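Long-range contacts in tripartite terminase subunit 3 (Human herpesvirus 5, PDB 3N4P), which forms the large subunit of the viral DNA-packaging motor, seen here as its C-terminal nuclease domain, which probably cuts the DNA as it is packaged into capsids: residues A77-V85 / I94-L102; L167-E178 / I271-S279. One frame throughout, in Å; residues are numbered along the deposited sequence.

Contact 1. Residues A77-V85 / I94-L102; sequences ASGTGVAAV and IYGLEHFFL
Strands 80-85 and 94-100 run antiparallel, and backbone bonds do most of the joining. Thr-80 with Phe-100 and Val-82 with Glu-98 are hydrogen-bonded pairs; Val-82 N reaches Glu-98 O at 2.9 Å with an N-H...O angle of 163°. At Ala-84 the pattern breaks into a classic beta bulge: Tyr-95 N and Gly-96 N both donate to Ala-84 O, at 2.6 and 3.1 Å, and both lie in the carbonyl plane, Gly-96 N on a lone pair.

Apolar contacts divide between the two faces. Ala-83 CB meets Leu-97 CD2 at 4.2 Å, and Val-85 CG1 meets Ile-94 CG1, on the face packed against helices 221-229 and 256-267. On the other face Val-82 CG2 lies 3.8 Å from Glu-98 CB, and Met-120 of helix 109-127 touches both side chains. The Glu-98 chain then folds back at chi2 (-64°), its carboxylate turned from Val-82 and gripped by the backbone N atoms of Tyr-213 and Thr-214.

Aromatic groups gather round Gly-79. The Phe-101 ring lays one face against Gly-79 CA, a CH-pi contact with CA 4.1 Å from the ring centroid. With CG anti to the backbone N (chi1 -168°), His-99 brings the edge of its imidazole to the backbone of Gly-79 and Thr-80, while ND1 is hydrogen-bonded to Tyr-224 OH and Phe-101 CZ sits over one ring face.

Thr-80 OG1 is hydrogen-bonded to Ala-70 N, and its side chain lies about 6 Å from that of the magnesium ligand Asp-68; the poorly ordered Ser-78 comes near Asp-256, a predicted catalytic residue. The arrangement is a beta hairpin with a classic bulge, set in the central sheet of an RNase H-like nuclease fold with its Thr-80 end near the metal site.

Contact 2. Residues L167-E178 / I271-S279; sequences LFYHTPDQNHIE and IHAIRFRVS
This is a short antiparallel strand pairing, reinforced by side chains, in which the C-terminal end of the chain docks on strand 165-172. Phe-168 and Arg-277 form a hydrogen-bonded pair, with Phe-168 N to Arg-277 O at 3.0 Å, and beyond the paired residues His-170 N donates a hydrogen bond to Arg-275 O. In return Arg-275 NE donates to His-170 O at 3.0 Å, almost straight (167°) and in the guanidinium plane. Bends at chi2 and chi3 curl this arginine round Tyr-169: CB lies over one face of the phenol ring, 3.7 Å from its centroid, and the hydroxyl OH sits over the centre of the guanidinium. Tyr-169 also turns an edge to the face of Phe-276, a T-shaped pair with planes at 81°. Leu-167 CD2 packs on Phe-276 CB at 3.8 Å. Farther out, Glu-178 OE1 stands over the guanidinium face of Arg-277, 3.3 Å from NH1, a salt bridge held by charge, with no N-H aimed at the oxygen. Strand 133-138 pairs with strand 165-172 through Leu-167 and Tyr-169, helix 144-161 packs on Phe-168 and Ser-279, and Leu-267 of helix 256-267 touches Tyr-169 and His-272.

In the fold
Both contacts belong to one mixed sheet, with centres about 23 Å apart and nearest atoms about 10 Å apart, so they do not touch. Along the chain the hairpin of contact 1 is complete well before the first strand of contact 2 begins. Strand 80-88 of contact 1 pairs with strand 62-67, which runs parallel to 133-138, and that strand in turn pairs with 165-172 of contact 2. Helix 256-267 packs on both, and it starts with Asp-256, a predicted nuclease residue. Contact 1 lies near the middle of the domain with one end near the metal site, contact 2 at the periphery; the shared sheet thus ties the nuclease centre to the chain's C-terminal end.

Contact 1. Residues A77-V85 / I94-L102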
loop_
_atom_site.group_PDB
_atom_site.type_symbol
_atom_site.label_atom_id
_atom_site.label_comp_id
_atom_site.label_asym_id
_atom_site.label_seq_id
_atom_site.Cartn_x
_atom_site.Cartn_y
_atom_site.Cartn_z
ATOM N N ALA B 77 34.315 7.211 1.419
ATOM C CA ALA B 77 33.563 6.073 1.979
ATOM C C ALA B 77 32.059 6.193 1.633
ATOM O O ALA B 77 31.720 6.713 0.561
ATOM C CB ALA B 77 33.817 5.933 3.505
ATOM N N SER B 78 31.174 5.710 2.514
ATOM C CA SER B 78 29.717 5.804 2.315
ATOM C C SER B 78 29.118 7.186 2.666
ATOM O O SER B 78 29.837 8.185 2.783
ATOM C CB SER B 78 28.977 4.659 3.045
ATOM O OG SER B 78 29.659 4.210 4.224
ATOM N N GLY B 79 27.806 7.239 2.826
ATOM C CA GLY B 79 27.137 8.469 3.198
ATOM C C GLY B 79 26.530 8.395 4.586
ATOM O O GLY B 79 27.019 7.663 5.442
ATOM N N THR B 80 25.425 9.116 4.769
ATOM C CA THR B 80 24.760 9.351 6.052
ATOM C C THR B 80 23.292 8.930 5.933
ATOM O O THR B 80 22.595 9.496 5.150
ATOM C CB THR B 80 24.835 10.910 6.353
ATOM O OG1 THR B 80 26.213 11.335 6.568
ATOM C CG2 THR B 80 23.936 11.328 7.546
ATOM N N GLY B 81 22.826 7.967 6.723
ATOM C CA GLY B 81 21.418 7.499 6.735
ATOM C C GLY B 81 20.538 8.368 7.625
ATOM O O GLY B 81 20.947 8.710 8.696
ATOM N N VAL B 82 19.380 8.794 7.125
ATOM C CA VAL B 82 18.321 9.520 7.844
ATOM C C VAL B 82 16.979 8.755 7.598
ATOM O O VAL B 82 16.703 8.328 6.485
ATOM C CB VAL B 82 18.137 10.976 7.333
ATOM C CG1 VAL B 82 17.383 11.846 8.349
ATOM C CG2 VAL B 82 19.482 11.616 7.004
ATOM N N ALA B 83 16.193 8.574 8.654
ATOM C CA ALA B 83 14.875 7.996 8.570
ATOM C C ALA B 83 13.930 8.724 9.499
ATOM O O ALA B 83 14.281 9.155 10.615
ATOM C CB ALA B 83 14.902 6.493 8.936
ATOM N N ALA B 84 12.685 8.783 9.038
ATOM C CA ALA B 84 11.622 9.477 9.725
ATOM C C ALA B 84 10.401 8.575 9.704
ATOM O O ALA B 84 9.877 8.278 8.608
ATOM C CB ALA B 84 11.332 10.811 9.013
ATOM N N VAL B 85 9.971 8.172 10.920
ATOM C CA VAL B 85 8.864 7.252 11.198
ATOM C C VAL B 85 7.848 7.743 12.256
ATOM O O VAL B 85 8.164 8.594 13.094
ATOM C CB VAL B 85 9.371 5.850 11.594
ATOM C CG1 VAL B 85 10.554 5.407 10.695
ATOM C CG2 VAL B 85 9.827 5.884 12.969
ATOM N N ILE B 94 6.956 4.615 7.496
ATOM C CA ILE B 94 8.221 5.313 7.173
ATOM C C ILE B 94 7.814 6.500 6.334
ATOM O O ILE B 94 7.232 6.315 5.244
ATOM C CB ILE B 94 9.194 4.425 6.383
ATOM C CG1 ILE B 94 9.623 3.263 7.239
ATOM C CG2 ILE B 94 10.482 5.208 5.887
ATOM C CD1 ILE B 94 10.111 2.213 6.337
ATOM N N TYR B 95 8.050 7.708 6.880
ATOM C CA TYR B 95 7.686 8.930 6.199
ATOM C C TYR B 95 8.783 9.515 5.304
ATOM O O TYR B 95 8.502 10.289 4.369
ATOM C CB TYR B 95 7.295 10.010 7.248
ATOM C CG TYR B 95 5.930 9.721 7.968
ATOM C CD1 TYR B 95 4.740 9.655 7.243
ATOM C CD2 TYR B 95 5.873 9.474 9.338
ATOM C CE1 TYR B 95 3.522 9.418 7.867
ATOM C CE2 TYR B 95 4.655 9.247 10.016
ATOM C CZ TYR B 95 3.490 9.231 9.268
ATOM O OH TYR B 95 2.291 9.001 9.879
ATOM N N GLY B 96 10.033 9.206 5.625
ATOM C CA GLY B 96 11.156 9.847 4.972
ATOM C C GLY B 96 12.403 9.019 5.065
ATOM O O GLY B 96 12.580 8.251 6.047
ATOM N N LEU B 97 13.213 9.089 3.998
ATOM C CA LEU B 97 14.523 8.405 3.934
ATOM C C LEU B 97 15.488 9.318 3.226
ATOM O O LEU B 97 15.125 9.998 2.253
ATOM C CB LEU B 97 14.482 7.054 3.188
ATOM C CG LEU B 97 13.567 5.945 3.709
ATOM C CD1 LEU B 97 13.246 4.855 2.622
ATOM C CD2 LEU B 97 14.072 5.269 5.045
ATOM N N GLU B 98 16.697 9.428 3.755
ATOM C CA GLU B 98 17.767 10.064 3.014
ATOM C C GLU B 98 18.994 9.238 3.166
ATOM O O GLU B 98 19.252 8.667 4.233
ATOM C CB GLU B 98 18.039 11.479 3.495
ATOM C CG GLU B 98 16.835 12.471 3.418
ATOM C CD GLU B 98 16.305 12.786 1.997
ATOM O OE1 GLU B 98 16.848 12.335 0.959
ATOM O OE2 GLU B 98 15.298 13.519 1.920
ATOM N N HIS B 99 19.814 9.243 2.119
ATOM C CA HIS B 99 21.133 8.665 2.179
ATOM C C HIS B 99 21.977 9.715 1.511
ATOM O O HIS B 99 22.027 9.835 0.283
ATOM C CB HIS B 99 21.206 7.347 1.434
ATOM C CG HIS B 99 22.464 6.577 1.703
ATOM N ND1 HIS B 99 22.660 5.293 1.242
ATOM C CD2 HIS B 99 23.605 6.919 2.358
ATOM C CE1 HIS B 99 23.867 4.880 1.591
ATOM N NE2 HIS B 99 24.456 5.841 2.280
ATOM N N PHE B 100 22.681 10.480 2.319
ATOM C CA PHE B 100 23.346 11.664 1.791
ATOM C C PHE B 100 24.863 11.531 1.644
ATOM O O PHE B 100 25.525 11.051 2.549
ATOM C CB PHE B 100 22.979 12.854 2.664
ATOM C CG PHE B 100 23.869 14.078 2.449
ATOM C CD1 PHE B 100 23.489 15.059 1.565
ATOM C CD2 PHE B 100 25.059 14.222 3.143
ATOM C CE1 PHE B 100 24.316 16.220 1.353
ATOM C CE2 PHE B 100 25.883 15.342 2.926
ATOM C CZ PHE B 100 25.501 16.344 2.049
ATOM N N PHE B 101 25.383 11.962 0.484
ATOM C CA PHE B 101 26.804 11.953 0.124
ATOM C C PHE B 101 27.202 13.390 -0.212
ATOM O O PHE B 101 26.504 14.077 -0.974
ATOM C CB PHE B 101 27.092 11.129 -1.145
ATOM C CG PHE B 101 26.747 9.670 -1.016
ATOM C CD1 PHE B 101 27.727 8.739 -0.732
ATOM C CD2 PHE B 101 25.440 9.241 -1.181
ATOM C CE1 PHE B 101 27.412 7.396 -0.582
ATOM C CE2 PHE B 101 25.114 7.883 -1.024
ATOM C CZ PHE B 101 26.098 6.964 -0.716
ATOM N N LEU B 102 28.321 13.844 0.329
ATOM C CA LEU B 102 28.695 15.242 0.171
ATOM C C LEU B 102 28.842 15.646 -1.320
ATOM O O LEU B 102 29.701 15.121 -2.035
ATOM C CB LEU B 102 29.973 15.586 0.948
ATOM C CG LEU B 102 30.444 14.744 2.131
ATOM C CD1 LEU B 102 31.888 15.133 2.499
ATOM C CD2 LEU B 102 29.500 14.791 3.343
#

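Contact 2. Residues L167-E178 / I271-S279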
loop_
_atom_site.group_PDB
_atom_site.type_symbol
_atom_site.label_atom_id
_atom_site.label_comp_id
_atom_site.label_asym_id
_atom_site.label_seq_id
_atom_site.Cartn_x
_atom_site.Cartn_y
_atom_site.Cartn_z
ATOM N N LEU B 167 12.523 17.972 20.202
ATOM C CA LEU B 167 13.170 17.319 21.355
ATOM C C LEU B 167 14.284 16.483 20.780
ATOM O O LEU B 167 14.150 15.979 19.693
ATOM C CB LEU B 167 12.220 16.371 22.068
ATOM C CG LEU B 167 11.140 16.949 22.985
ATOM C CD1 LEU B 167 9.899 17.424 22.249
ATOM C CD2 LEU B 167 10.772 15.934 24.012
ATOM N N PHE B 168 15.381 16.351 21.492
ATOM C CA PHE B 168 16.514 15.613 21.003
ATOM C C PHE B 168 16.821 14.554 22.039
ATOM O O PHE B 168 16.485 14.699 23.213
ATOM C CB PHE B 168 17.725 16.498 20.757
ATOM C CG PHE B 168 17.697 17.198 19.444
ATOM C CD1 PHE B 168 17.055 18.412 19.306
ATOM C CD2 PHE B 168 18.303 16.639 18.324
ATOM C CE1 PHE B 168 17.032 19.091 18.076
ATOM C CE2 PHE B 168 18.277 17.312 17.078
ATOM C CZ PHE B 168 17.634 18.531 16.955
ATOM N N TYR B 169 17.388 13.445 21.595
ATOM C CA TYR B 169 17.684 12.352 22.531
ATOM C C TYR B 169 18.874 12.918 23.281
ATOM O O TYR B 169 19.813 13.372 22.624
ATOM C CB TYR B 169 18.134 11.126 21.770
ATOM C CG TYR B 169 18.269 9.913 22.638
ATOM C CD1 TYR B 169 17.280 8.913 22.619
ATOM C CD2 TYR B 169 19.376 9.729 23.465
ATOM C CE1 TYR B 169 17.391 7.774 23.431
ATOM C CE2 TYR B 169 19.487 8.572 24.294
ATOM C CZ TYR B 169 18.504 7.617 24.259
ATOM O OH TYR B 169 18.608 6.496 25.050
ATOM N N HIS B 170 18.834 12.948 24.610
ATOM C CA HIS B 170 19.974 13.480 25.409
ATOM C C HIS B 170 20.622 12.386 26.212
ATOM O O HIS B 170 19.943 11.497 26.747
ATOM C CB HIS B 170 19.550 14.601 26.338
ATOM C CG HIS B 170 19.451 15.922 25.657
ATOM N ND1 HIS B 170 20.266 16.993 25.971
ATOM C CD2 HIS B 170 18.635 16.347 24.667
ATOM C CE1 HIS B 170 19.950 18.020 25.207
ATOM N NE2 HIS B 170 18.963 17.654 24.408
ATOM N N THR B 171 21.945 12.439 26.278
ATOM C CA THR B 171 22.677 11.470 27.091
ATOM C C THR B 171 23.710 12.210 27.951
ATOM O O THR B 171 24.292 13.196 27.520
ATOM C CB THR B 171 23.369 10.370 26.239
ATOM O OG1 THR B 171 24.600 10.876 25.715
ATOM C CG2 THR B 171 22.533 10.003 25.086
ATOM N N PRO B 172 23.929 11.727 29.176
ATOM C CA PRO B 172 24.940 12.323 30.051
ATOM C C PRO B 172 26.348 12.208 29.453
ATOM O O PRO B 172 26.644 11.249 28.751
ATOM C CB PRO B 172 24.826 11.483 31.324
ATOM C CG PRO B 172 24.233 10.181 30.872
ATOM C CD PRO B 172 23.278 10.552 29.794
ATOM N N ASP B 173 27.205 13.187 29.700
ATOM C CA ASP B 173 28.586 13.068 29.235
ATOM C C ASP B 173 29.607 13.044 30.388
ATOM O O ASP B 173 29.581 12.136 31.220
ATOM C CB ASP B 173 28.920 14.133 28.168
ATOM C CG ASP B 173 30.430 14.233 27.894
ATOM O OD1 ASP B 173 31.025 13.188 27.499
ATOM O OD2 ASP B 173 31.014 15.335 28.123
ATOM N N GLN B 174 30.484 14.046 30.433
ATOM C CA GLN B 174 31.642 14.050 31.337
ATOM C C GLN B 174 31.270 14.516 32.729
ATOM O O GLN B 174 31.007 13.704 33.619
ATOM C CB GLN B 174 32.763 14.934 30.777
ATOM C CG GLN B 174 34.157 14.441 31.146
ATOM C CD GLN B 174 34.488 13.110 30.493
ATOM O OE1 GLN B 174 34.452 12.976 29.262
ATOM N NE2 GLN B 174 34.799 12.112 31.314
ATOM N N ASN B 175 31.244 15.834 32.895
ATOM C CA ASN B 175 30.809 16.447 34.131
ATOM C C ASN B 175 29.309 16.246 34.312
ATOM O O ASN B 175 28.611 17.125 34.814
ATOM C CB ASN B 175 31.154 17.941 34.134
ATOM C CG ASN B 175 32.624 18.203 33.878
ATOM O OD1 ASN B 175 33.281 17.478 33.128
ATOM N ND2 ASN B 175 33.145 19.258 34.490
ATOM N N HIS B 176 28.826 15.086 33.879
ATOM C CA HIS B 176 27.426 14.695 34.016
ATOM C C HIS B 176 26.404 15.599 33.316
ATOM O O HIS B 176 25.216 15.506 33.613
ATOM C CB HIS B 176 27.063 14.512 35.500
ATOM C CG HIS B 176 27.409 13.161 36.045
ATOM N ND1 HIS B 176 28.704 12.689 36.103
ATOM C CD2 HIS B 176 26.628 12.182 36.560
ATOM C CE1 HIS B 176 28.705 11.476 36.627
ATOM N NE2 HIS B 176 27.457 11.146 36.914
ATOM N N ILE B 177 26.843 16.435 32.372
ATOM C CA ILE B 177 25.926 17.313 31.633
ATOM C C ILE B 177 25.309 16.587 30.423
ATOM O O ILE B 177 26.000 15.859 29.701
ATOM C CB ILE B 177 26.632 18.641 31.199
ATOM C CG1 ILE B 177 25.706 19.877 31.301
ATOM C CG2 ILE B 177 27.352 18.492 29.860
ATOM C CD1 ILE B 177 24.354 19.780 30.616
ATOM N N GLU B 178 24.003 16.776 30.222
ATOM C CA GLU B 178 23.299 16.223 29.044
ATOM C C GLU B 178 23.793 16.917 27.784
ATOM O O GLU B 178 24.110 18.114 27.801
ATOM C CB GLU B 178 21.779 16.360 29.167
ATOM C CG GLU B 178 21.297 16.266 30.603
ATOM C CD GLU B 178 19.882 15.735 30.734
ATOM O OE1 GLU B 178 19.021 16.555 31.151
ATOM O OE2 GLU B 178 19.647 14.518 30.447
ATOM N N ILE B 271 9.902 3.318 26.746
ATOM C CA ILE B 271 11.198 3.019 27.343
ATOM C C ILE B 271 12.285 4.097 27.127
ATOM O O ILE B 271 13.216 4.211 27.933
ATOM C CB ILE B 271 11.659 1.612 26.841
ATOM C CG1 ILE B 271 11.223 0.545 27.854
ATOM C CG2 ILE B 271 13.161 1.548 26.623
ATOM C CD1 ILE B 271 11.105 -0.891 27.248
ATOM N N HIS B 272 12.167 4.875 26.038
ATOM C CA HIS B 272 13.137 5.901 25.715
ATOM C C HIS B 272 12.563 7.298 25.855
ATOM O O HIS B 272 13.279 8.232 25.688
ATOM C CB HIS B 272 13.685 5.688 24.289
ATOM C CG HIS B 272 14.395 4.383 24.120
ATOM N ND1 HIS B 272 13.793 3.269 23.555
ATOM C CD2 HIS B 272 15.637 3.994 24.501
ATOM C CE1 HIS B 272 14.646 2.258 23.572
ATOM N NE2 HIS B 272 15.768 2.666 24.145
ATOM N N ALA B 273 11.284 7.423 26.179
ATOM C CA ALA B 273 10.580 8.678 26.135
ATOM C C ALA B 273 11.089 9.811 27.057
ATOM O O ALA B 273 11.075 10.968 26.640
ATOM C CB ALA B 273 9.092 8.490 26.243
ATOM N N ILE B 274 11.602 9.522 28.243
ATOM C CA ILE B 274 12.235 10.564 29.039
ATOM C C ILE B 274 13.567 11.095 28.503
ATOM O O ILE B 274 13.999 12.161 28.942
ATOM C CB ILE B 274 12.514 10.186 30.530
ATOM C CG1 ILE B 274 12.763 8.686 30.711
ATOM C CG2 ILE B 274 11.495 10.840 31.515
ATOM C CD1 ILE B 274 14.171 8.251 30.282
ATOM N N ARG B 275 14.224 10.368 27.588
ATOM C CA ARG B 275 15.559 10.782 27.094
ATOM C C ARG B 275 15.471 12.001 26.182
ATOM O O ARG B 275 16.425 12.755 26.022
ATOM C CB ARG B 275 16.305 9.641 26.383
ATOM C CG ARG B 275 16.645 8.402 27.251
ATOM C CD ARG B 275 17.542 8.767 28.443
ATOM N NE ARG B 275 18.948 9.013 28.082
ATOM C CZ ARG B 275 19.925 8.110 28.195
ATOM N NH1 ARG B 275 19.659 6.890 28.652
ATOM N NH2 ARG B 275 21.172 8.421 27.856
ATOM N N PHE B 276 14.298 12.197 25.612
ATOM C CA PHE B 276 14.065 13.266 24.678
ATOM C C PHE B 276 13.770 14.559 25.435
ATOM O O PHE B 276 12.880 14.612 26.282
ATOM C CB PHE B 276 12.957 12.894 23.676
ATOM C CG PHE B 276 13.352 11.813 22.718
ATOM C CD1 PHE B 276 13.903 12.132 21.477
ATOM C CD2 PHE B 276 13.147 10.468 23.044
ATOM C CE1 PHE B 276 14.292 11.151 20.581
ATOM C CE2 PHE B 276 13.519 9.483 22.198
ATOM C CZ PHE B 276 14.079 9.779 20.942
ATOM N N ARG B 277 14.551 15.587 25.156
ATOM C CA ARG B 277 14.414 16.794 25.889
ATOM C C ARG B 277 14.662 18.003 25.015
ATOM O O ARG B 277 15.422 17.937 24.050
ATOM C CB ARG B 277 15.368 16.800 27.071
ATOM C CG ARG B 277 15.084 17.939 27.992
ATOM C CD ARG B 277 15.865 17.783 29.276
ATOM N NE ARG B 277 15.625 16.477 29.926
ATOM C CZ ARG B 277 15.660 16.317 31.250
ATOM N NH1 ARG B 277 15.913 17.370 32.050
ATOM N NH2 ARG B 277 15.446 15.123 31.781
ATOM N N VAL B 278 14.031 19.114 25.359
ATOM C CA VAL B 278 14.299 20.362 24.620
ATOM C C VAL B 278 15.810 20.666 24.471
ATOM O O VAL B 278 16.538 20.722 25.443
ATOM C CB VAL B 278 13.423 21.519 25.127
ATOM C CG1 VAL B 278 13.877 22.889 24.550
ATOM C CG2 VAL B 278 11.974 21.225 24.735
ATOM N N SER B 279 16.267 20.722 23.218
ATOM C CA SER B 279 17.617 21.205 22.837
ATOM C C SER B 279 17.554 22.703 22.544
ATOM O O SER B 279 17.621 23.522 23.452
ATOM C CB SER B 279 18.124 20.475 21.561
ATOM O OG SER B 279 18.817 21.372 20.646
#